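Local coordinates for SWD1-like protein (Myceliophthora thermophila, PDB 6E29) that is probably a WD-repeat subunit of the COMPASS histone H3 methyltransferase complex, this chain being the beta-propeller domain of that subunit, at residues B[37-42]-B[49-54]; B[296-301]-B[308-313]. One frame throughout, in Å; residues are numbered along the deposited sequence.

Contact 1: B[37-42]-B[49-54]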
ATOM      1  N   GLY B  37      -9.724  15.014   1.065  1.00 34.78           N
ATOM      2  CA  GLY B  37     -10.718  14.279   1.792  1.00 28.25           C
ATOM      3  C   GLY B  37     -12.136  14.561   1.347  1.00 37.57           C
ATOM      4  O   GLY B  37     -13.061  14.257   2.088  1.00 29.37           O
ATOM      5  N   ASP B  38     -12.342  15.178   0.169  1.00 30.36           N
ATOM      6  CA  ASP B  38     -13.718  15.383  -0.306  1.00 35.29           C
ATOM      7  C   ASP B  38     -14.181  14.294  -1.263  1.00 38.07           C
ATOM      8  O   ASP B  38     -15.350  14.302  -1.699  1.00 29.89           O
ATOM      9  CB  ASP B  38     -13.862  16.773  -0.951  1.00 30.31           C
ATOM     10  CG  ASP B  38     -12.758  17.104  -1.929  1.00 48.80           C
ATOM     11  OD1 ASP B  38     -11.804  16.299  -2.114  1.00 39.15           O
ATOM     12  OD2 ASP B  38     -12.837  18.222  -2.502  1.00 38.77           O
ATOM     13  N   PHE B  39     -13.300  13.363  -1.614  1.00 26.26           N
ATOM     14  CA  PHE B  39     -13.625  12.295  -2.547  1.00 25.55           C
ATOM     15  C   PHE B  39     -12.999  10.980  -2.086  1.00 32.76           C
ATOM     16  O   PHE B  39     -11.928  10.947  -1.468  1.00 28.35           O
ATOM     17  CB  PHE B  39     -13.131  12.601  -3.996  1.00 29.56           C
ATOM     18  CG  PHE B  39     -13.880  13.664  -4.684  1.00 30.69           C
ATOM     19  CD1 PHE B  39     -15.068  13.374  -5.315  1.00 33.15           C
ATOM     20  CD2 PHE B  39     -13.412  14.977  -4.700  1.00 39.36           C
ATOM     21  CE1 PHE B  39     -15.780  14.385  -5.974  1.00 46.02           C
ATOM     22  CE2 PHE B  39     -14.148  15.999  -5.351  1.00 38.22           C
ATOM     23  CZ  PHE B  39     -15.307  15.687  -5.971  1.00 36.70           C
ATOM     24  N   LEU B  40     -13.678   9.885  -2.420  1.00 26.73           N
ATOM     25  CA  LEU B  40     -13.215   8.546  -2.082  1.00 27.78           C
ATOM     26  C   LEU B  40     -13.251   7.712  -3.340  1.00 31.17           C
ATOM     27  O   LEU B  40     -14.235   7.744  -4.088  1.00 34.94           O
ATOM     28  CB  LEU B  40     -14.085   7.907  -1.005  1.00 30.72           C
ATOM     29  CG  LEU B  40     -13.776   6.435  -0.737  1.00 34.18           C
ATOM     30  CD1 LEU B  40     -12.501   6.317   0.108  1.00 27.69           C
ATOM     31  CD2 LEU B  40     -14.978   5.804  -0.049  1.00 36.64           C
ATOM     32  N   ALA B  41     -12.154   7.019  -3.626  1.00 25.06           N
ATOM     33  CA  ALA B  41     -12.147   6.108  -4.738  1.00 22.66           C
ATOM     34  C   ALA B  41     -12.360   4.691  -4.243  1.00 32.30           C
ATOM     35  O   ALA B  41     -11.862   4.315  -3.182  1.00 31.53           O
ATOM     36  CB  ALA B  41     -10.819   6.186  -5.488  1.00 26.81           C
ATOM     37  N   SER B  42     -13.099   3.927  -5.009  1.00 28.89           N
ATOM     38  CA  SER B  42     -13.378   2.529  -4.723  1.00 34.75           C
ATOM     39  C   SER B  42     -13.026   1.700  -5.956  1.00 35.27           C
ATOM     40  O   SER B  42     -13.305   2.103  -7.084  1.00 35.51           O
ATOM     41  CB  SER B  42     -14.870   2.359  -4.331  1.00 35.45           C
ATOM     42  OG  SER B  42     -15.178   1.016  -4.081  1.00 57.70           O
ATOM     43  N   VAL B  49     -13.694   1.286 -11.331  1.00 38.75           N
ATOM     44  CA  VAL B  49     -13.295   2.208 -10.279  1.00 35.29           C
ATOM     45  C   VAL B  49     -14.373   3.265 -10.110  1.00 36.08           C
ATOM     46  O   VAL B  49     -14.880   3.794 -11.100  1.00 41.72           O
ATOM     47  CB  VAL B  49     -11.942   2.867 -10.586  1.00 34.82           C
ATOM     48  CG1 VAL B  49     -11.620   3.916  -9.490  1.00 38.67           C
ATOM     49  CG2 VAL B  49     -10.859   1.778 -10.621  1.00 36.84           C
ATOM     50  N   VAL B  50     -14.755   3.530  -8.853  1.00 37.55           N
ATOM     51  CA  VAL B  50     -15.841   4.443  -8.536  1.00 35.41           C
ATOM     52  C   VAL B  50     -15.290   5.615  -7.730  1.00 34.25           C
ATOM     53  O   VAL B  50     -14.502   5.433  -6.798  1.00 36.26           O
ATOM     54  CB  VAL B  50     -16.987   3.728  -7.787  1.00 50.23           C
ATOM     55  CG1 VAL B  50     -18.132   4.708  -7.487  1.00 41.92           C
ATOM     56  CG2 VAL B  50     -17.510   2.583  -8.639  1.00 46.44           C
ATOM     57  N   ILE B  51     -15.666   6.816  -8.127  1.00 37.44           N
ATOM     58  CA  ILE B  51     -15.298   8.039  -7.432  1.00 35.15           C
ATOM     59  C   ILE B  51     -16.556   8.496  -6.703  1.00 36.43           C
ATOM     60  O   ILE B  51     -17.545   8.838  -7.352  1.00 40.19           O
ATOM     61  CB  ILE B  51     -14.823   9.120  -8.411  1.00 36.62           C
ATOM     62  CG1 ILE B  51     -13.646   8.591  -9.273  1.00 36.56           C
ATOM     63  CG2 ILE B  51     -14.557  10.419  -7.663  1.00 36.39           C
ATOM     64  CD1 ILE B  51     -12.533   7.908  -8.396  1.00 34.16           C
ATOM     65  N   TRP B  52     -16.526   8.481  -5.364  1.00 33.83           N
ATOM     66  CA  TRP B  52     -17.655   8.935  -4.543  1.00 34.21           C
ATOM     67  C   TRP B  52     -17.426  10.369  -4.099  1.00 34.51           C
ATOM     68  O   TRP B  52     -16.376  10.689  -3.546  1.00 33.27           O
ATOM     69  CB  TRP B  52     -17.812   8.069  -3.297  1.00 37.90           C
ATOM     70  CG  TRP B  52     -18.052   6.643  -3.557  1.00 41.12           C
ATOM     71  CD1 TRP B  52     -17.116   5.667  -3.813  1.00 45.54           C
ATOM     72  CD2 TRP B  52     -19.321   5.992  -3.554  1.00 34.74           C
ATOM     73  NE1 TRP B  52     -17.745   4.451  -3.995  1.00 36.35           N
ATOM     74  CE2 TRP B  52     -19.090   4.622  -3.807  1.00 36.83           C
ATOM     75  CE3 TRP B  52     -20.631   6.431  -3.332  1.00 41.84           C
ATOM     76  CZ2 TRP B  52     -20.125   3.707  -3.882  1.00 37.69           C
ATOM     77  CZ3 TRP B  52     -21.631   5.523  -3.380  1.00 42.41           C
ATOM     78  CH2 TRP B  52     -21.378   4.174  -3.663  1.00 42.04           C
ATOM     79  N   ASP B  53     -18.411  11.232  -4.345  1.00 38.69           N
ATOM     80  CA  ASP B  53     -18.429  12.575  -3.781  1.00 46.40           C
ATOM     81  C   ASP B  53     -18.851  12.473  -2.314  1.00 35.77           C
ATOM     82  O   ASP B  53     -19.996  12.121  -2.031  1.00 39.94           O
ATOM     83  CB  ASP B  53     -19.401  13.422  -4.595  1.00 49.82           C
ATOM     84  CG  ASP B  53     -19.409  14.881  -4.201  1.00 55.63           C
ATOM     85  OD1 ASP B  53     -19.541  15.740  -5.100  1.00 57.85           O
ATOM     86  OD2 ASP B  53     -19.302  15.185  -2.999  1.00 49.06           O
ATOM     87  N   LEU B  54     -17.944  12.816  -1.375  1.00 40.74           N
ATOM     88  CA  LEU B  54     -18.232  12.609   0.056  1.00 35.69           C
ATOM     89  C   LEU B  54     -19.266  13.593   0.594  1.00 41.19           C
ATOM     90  O   LEU B  54     -19.932  13.304   1.587  1.00 44.08           O
ATOM     91  CB  LEU B  54     -16.945  12.689   0.891  1.00 36.22           C
ATOM     92  CG  LEU B  54     -15.990  11.587   0.449  1.00 50.81           C
ATOM     93  CD1 LEU B  54     -14.721  11.567   1.262  1.00 39.20           C
ATOM     94  CD2 LEU B  54     -16.739  10.259   0.545  1.00 48.63           C
TER
HETATM   95  O   HOH W   1     -17.129  16.166  -2.284  1.00 43.18           O

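Contact 2: B[296-301]-B[308-313]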
ATOM      1  N   LEU B 296     -12.535  -5.172  13.763  1.00 29.72           N
ATOM      2  CA  LEU B 296     -11.443  -4.257  13.464  1.00 25.13           C
ATOM      3  C   LEU B 296     -10.797  -3.860  14.778  1.00 26.41           C
ATOM      4  O   LEU B 296     -11.494  -3.655  15.778  1.00 29.63           O
ATOM      5  CB  LEU B 296     -11.939  -2.989  12.748  1.00 26.74           C
ATOM      6  CG  LEU B 296     -12.656  -3.147  11.408  1.00 29.44           C
ATOM      7  CD1 LEU B 296     -13.113  -1.767  10.966  1.00 37.61           C
ATOM      8  CD2 LEU B 296     -11.706  -3.730  10.330  1.00 26.15           C
ATOM      9  N   TYR B 297      -9.470  -3.744  14.782  1.00 25.09           N
ATOM     10  CA  TYR B 297      -8.738  -3.388  15.983  1.00 20.94           C
ATOM     11  C   TYR B 297      -8.129  -2.020  15.756  1.00 23.86           C
ATOM     12  O   TYR B 297      -7.620  -1.760  14.667  1.00 24.75           O
ATOM     13  CB  TYR B 297      -7.627  -4.405  16.284  1.00 24.31           C
ATOM     14  CG  TYR B 297      -8.231  -5.725  16.799  1.00 30.38           C
ATOM     15  CD1 TYR B 297      -8.879  -6.598  15.927  1.00 28.69           C
ATOM     16  CD2 TYR B 297      -8.144  -6.083  18.143  1.00 41.48           C
ATOM     17  CE1 TYR B 297      -9.436  -7.790  16.386  1.00 29.57           C
ATOM     18  CE2 TYR B 297      -8.691  -7.287  18.608  1.00 46.77           C
ATOM     19  CZ  TYR B 297      -9.341  -8.124  17.716  1.00 47.12           C
ATOM     20  OH  TYR B 297      -9.891  -9.314  18.150  1.00 42.34           O
ATOM     21  N   ILE B 298      -8.129  -1.177  16.800  1.00 25.87           N
ATOM     22  CA  ILE B 298      -7.477   0.139  16.732  1.00 22.19           C
ATOM     23  C   ILE B 298      -6.530   0.275  17.925  1.00 24.08           C
ATOM     24  O   ILE B 298      -6.952   0.130  19.077  1.00 26.87           O
ATOM     25  CB  ILE B 298      -8.504   1.279  16.720  1.00 24.07           C
ATOM     26  CG1 ILE B 298      -9.524   1.067  15.573  1.00 21.90           C
ATOM     27  CG2 ILE B 298      -7.812   2.605  16.556  1.00 23.76           C
ATOM     28  CD1 ILE B 298     -10.648   2.175  15.569  1.00 27.55           C
ATOM     29  N   TRP B 299      -5.249   0.504  17.644  1.00 23.28           N
ATOM     30  CA  TRP B 299      -4.245   0.800  18.666  1.00 23.62           C
ATOM     31  C   TRP B 299      -3.803   2.262  18.564  1.00 21.43           C
ATOM     32  O   TRP B 299      -3.914   2.895  17.502  1.00 23.19           O
ATOM     33  CB  TRP B 299      -3.017  -0.087  18.504  1.00 27.31           C
ATOM     34  CG  TRP B 299      -3.243  -1.538  18.610  1.00 31.72           C
ATOM     35  CD1 TRP B 299      -3.086  -2.323  19.747  1.00 31.12           C
ATOM     36  CD2 TRP B 299      -3.565  -2.441  17.539  1.00 26.98           C
ATOM     37  NE1 TRP B 299      -3.326  -3.629  19.440  1.00 27.41           N
ATOM     38  CE2 TRP B 299      -3.617  -3.742  18.099  1.00 27.38           C
ATOM     39  CE3 TRP B 299      -3.809  -2.278  16.159  1.00 22.85           C
ATOM     40  CZ2 TRP B 299      -3.940  -4.876  17.336  1.00 30.41           C
ATOM     41  CZ3 TRP B 299      -4.108  -3.404  15.394  1.00 23.42           C
ATOM     42  CH2 TRP B 299      -4.163  -4.693  15.984  1.00 29.29           C
ATOM     43  N   GLU B 300      -3.218   2.767  19.643  1.00 28.61           N
ATOM     44  CA  GLU B 300      -2.678   4.120  19.635  1.00 26.90           C
ATOM     45  C   GLU B 300      -1.157   4.048  19.714  1.00 30.07           C
ATOM     46  O   GLU B 300      -0.604   3.231  20.450  1.00 31.68           O
ATOM     47  CB  GLU B 300      -3.257   4.962  20.792  1.00 30.13           C
ATOM     48  CG  GLU B 300      -3.163   4.301  22.147  1.00 42.07           C
ATOM     49  CD  GLU B 300      -1.815   4.573  22.795  1.00 44.98           C
ATOM     50  OE1 GLU B 300      -1.243   5.664  22.500  1.00 44.98           O
ATOM     51  OE2 GLU B 300      -1.331   3.684  23.538  1.00 48.56           O
ATOM     52  N   ARG B 301      -0.486   4.895  18.950  1.00 29.41           N
ATOM     53  CA  ARG B 301       0.975   4.851  18.806  1.00 30.12           C
ATOM     54  C   ARG B 301       1.701   5.631  19.873  1.00 45.03           C
ATOM     55  O   ARG B 301       2.932   5.552  19.947  1.00 46.97           O
ATOM     56  CB  ARG B 301       1.394   5.452  17.483  1.00 40.38           C
ATOM     57  CG  ARG B 301       1.183   4.581  16.331  1.00 32.92           C
ATOM     58  CD  ARG B 301       1.839   5.191  15.113  1.00 29.90           C
ATOM     59  NE  ARG B 301       3.156   5.754  15.398  1.00 33.62           N
ATOM     60  CZ  ARG B 301       3.485   7.033  15.263  1.00 37.59           C
ATOM     61  NH1 ARG B 301       2.583   7.919  14.826  1.00 37.68           N
ATOM     62  NH2 ARG B 301       4.717   7.432  15.585  1.00 43.00           N
ATOM     63  N   ARG B 308      -9.586   0.269  20.925  1.00 29.93           N
ATOM     64  CA  ARG B 308     -10.940  -0.044  20.489  1.00 33.57           C
ATOM     65  C   ARG B 308     -10.929  -1.340  19.710  1.00 36.27           C
ATOM     66  O   ARG B 308     -10.036  -1.565  18.899  1.00 31.00           O
ATOM     67  CB  ARG B 308     -11.481   1.075  19.587  1.00 37.83           C
ATOM     68  CG  ARG B 308     -12.941   0.974  19.396  1.00 33.60           C
ATOM     69  CD  ARG B 308     -13.643   1.500  20.607  1.00 58.78           C
ATOM     70  NE  ARG B 308     -14.849   2.209  20.192  1.00 65.61           N
ATOM     71  CZ  ARG B 308     -16.079   1.702  20.227  1.00 54.38           C
ATOM     72  NH1 ARG B 308     -16.303   0.474  20.690  1.00 57.99           N
ATOM     73  NH2 ARG B 308     -17.089   2.444  19.791  1.00 61.74           N
ATOM     74  N   MET B 309     -11.941  -2.172  19.929  1.00 33.64           N
ATOM     75  CA  MET B 309     -12.234  -3.253  18.998  1.00 29.55           C
ATOM     76  C   MET B 309     -13.623  -2.993  18.415  1.00 44.07           C
ATOM     77  O   MET B 309     -14.602  -2.902  19.164  1.00 46.39           O
ATOM     78  CB  MET B 309     -12.184  -4.593  19.723  1.00 37.81           C
ATOM     79  CG  MET B 309     -12.335  -5.785  18.827  1.00 48.23           C
ATOM     80  SD  MET B 309     -12.579  -7.248  19.849  1.00 70.46           S
ATOM     81  CE  MET B 309     -11.464  -6.820  21.198  1.00 61.23           C
ATOM     82  N   LEU B 310     -13.720  -2.875  17.091  1.00 30.39           N
ATOM     83  CA  LEU B 310     -15.019  -2.624  16.442  1.00 30.92           C
ATOM     84  C   LEU B 310     -15.605  -3.941  15.961  1.00 34.61           C
ATOM     85  O   LEU B 310     -14.899  -4.749  15.372  1.00 35.19           O
ATOM     86  CB  LEU B 310     -14.869  -1.666  15.259  1.00 33.19           C
ATOM     87  CG  LEU B 310     -14.279  -0.321  15.647  1.00 26.17           C
ATOM     88  CD1 LEU B 310     -14.109   0.559  14.396  1.00 31.27           C
ATOM     89  CD2 LEU B 310     -15.102   0.351  16.793  1.00 26.80           C
ATOM     90  N   GLU B 311     -16.893  -4.167  16.226  1.00 37.52           N
ATOM     91  CA  GLU B 311     -17.584  -5.324  15.660  1.00 52.22           C
ATOM     92  C   GLU B 311     -18.418  -4.978  14.425  1.00 59.28           C
ATOM     93  O   GLU B 311     -18.528  -5.800  13.510  1.00 48.89           O
ATOM     94  CB  GLU B 311     -18.459  -5.972  16.734  1.00 51.68           C
ATOM     95  CG  GLU B 311     -17.610  -6.383  17.957  1.00 52.25           C
ATOM     96  CD  GLU B 311     -18.108  -7.644  18.656  1.00 52.86           C
ATOM     97  OE1 GLU B 311     -18.332  -7.607  19.886  1.00 58.27           O
ATOM     98  OE2 GLU B 311     -18.281  -8.678  17.981  1.00 65.67           O
ATOM     99  N   GLY B 312     -18.967  -3.764  14.351  1.00 43.97           N
ATOM    100  CA  GLY B 312     -19.726  -3.337  13.197  1.00 42.26           C
ATOM    101  C   GLY B 312     -20.697  -4.408  12.776  1.00 38.73           C
ATOM    102  O   GLY B 312     -21.381  -4.993  13.612  1.00 41.97           O
ATOM    103  N   PRO B 313     -20.699  -4.760  11.494  1.00 55.39           N
ATOM    104  CA  PRO B 313     -21.575  -5.844  11.043  1.00 61.48           C
ATOM    105  C   PRO B 313     -21.029  -7.244  11.312  1.00 54.41           C
ATOM    106  O   PRO B 313     -20.032  -7.461  12.009  1.00 54.30           O
ATOM    107  CB  PRO B 313     -21.712  -5.570   9.541  1.00 59.65           C
ATOM    108  CG  PRO B 313     -20.458  -4.902   9.167  1.00 56.13           C
ATOM    109  CD  PRO B 313     -20.049  -4.065  10.365  1.00 46.57           C
TER

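Contact 1: B[37-42]-B[49-54]
Asp38 O is gripped by two donors: Leu54 N bonds to it at 3.0 Å from above the carbonyl plane, and a water donates to it. The same water donates to Asp53 OD2, which also accepts from Glu55 N and thus takes two donors just where the strand ends. Further along, Leu40 and Trp52 form an antiparallel hydrogen-bonded pair whose shorter bond, Trp52 N to Leu40 O at 2.7 Å, is nearly straight (174° at the hydrogen). Ser42 and Val50 are joined by a second such pair.

On the face of Leu40, Ser42, Val50 and Trp52, the indole turns an edge to Ser42, with NE1 3.6 Å from Ser42 CB, while Val50 CG1 lies over one face near the rim. Trp52 NE1 is buried here without a polar partner, whereas Ser42 OG bonds to Ser28 OG. Leu54 continues this side, setting CD2 3.9 Å from Leu40 CB.

On the opposite face, that of Phe39, Ala41, Ile51 and Asp53, Phe39 CG stands anti to its own carbonyl carbon (chi1 -71°), which turns the ring toward the neighbouring strand; CD1 reaches Ile51 CG2 at 3.8 Å and CE1 reaches Asp53 CB. Next along the same face, Ala41 CB meets Ile51 CD1. This is the hairpin of the second and third strands of a four-stranded WD40 propeller blade.

Contact 2: B[296-301]-B[308-313]
The hairpin of strands 296-300 and 306-310 forms the outer half of a four-stranded propeller blade, and its contact is carried by Tyr297 with Met309 and, on the other face, by Leu296, Ile298 and Leu310. Tyr297 and Met309 make a non-hydrogen-bonded pair and run side by side in the same direction. Met309 CG, anti to its backbone N (chi1 -174°), lies over one face of the phenol in a CH-pi contact, 4.0 Å from the centroid of the Tyr297 ring and offset toward the rim. The thioether continues outward: Met309 SD comes obliquely to the ring in a Met-aromatic contact and lies 3.8 Å from Tyr297 OH, while a bend at the last torsion brings Met309 CE to 3.8 Å from Tyr297 CE2. An alanine in place of Tyr297 would probably leave the Met309 side chain without the ring face it lies along, free to turn on the outermost strand of the blade.

Hydrogen-bonded pairs flank this one. Leu310 N donates to Leu296 O at 2.7 Å, and Leu296 N returns a bond to Leu310 O; at the other pair the bond from Arg308 N to Ile298 O is longer, at 3.2 Å. Their side chains occupy the opposite face, where Ile298 CD1 meets Leu310 CD1 at 4.0 Å. Arg308, bent at its second and third torsions, runs forward along its own strand, away from 296-301, and Leu310 CD2 lies over the centre of one guanidinium face, 3.8 Å from Arg308 CZ.

Trp342 of strand 339-343, in the next blade, touches both Leu296 and Leu310. On the Tyr297 face, Trp274 of strand 274-279 meets the ring edge-to-face; within the sheet, strand 285-290 pairs with strand 296-300 on the edge away from Met309, Ala288 bonding to the Tyr297 backbone.

Contacts 1 and 2 follow one another along the chain and belong to different blades of the same propeller. Their centres lie about 23 Å apart and their nearest atoms about 13 Å, so they do not touch. Contact 1 joins the second and third strands of its blade, contact 2 the third and outermost. Between these blades stands the sheet that pairs strand 19-23 with strands 317-322, 328-333 and 339-343, closing the ring with both ends of the chain. It reaches both contacts: His323, just after strand 317-322, bonds to Gly37 O, while Trp342 packs against contact 2. The two hairpins are thus linked through the closing blade.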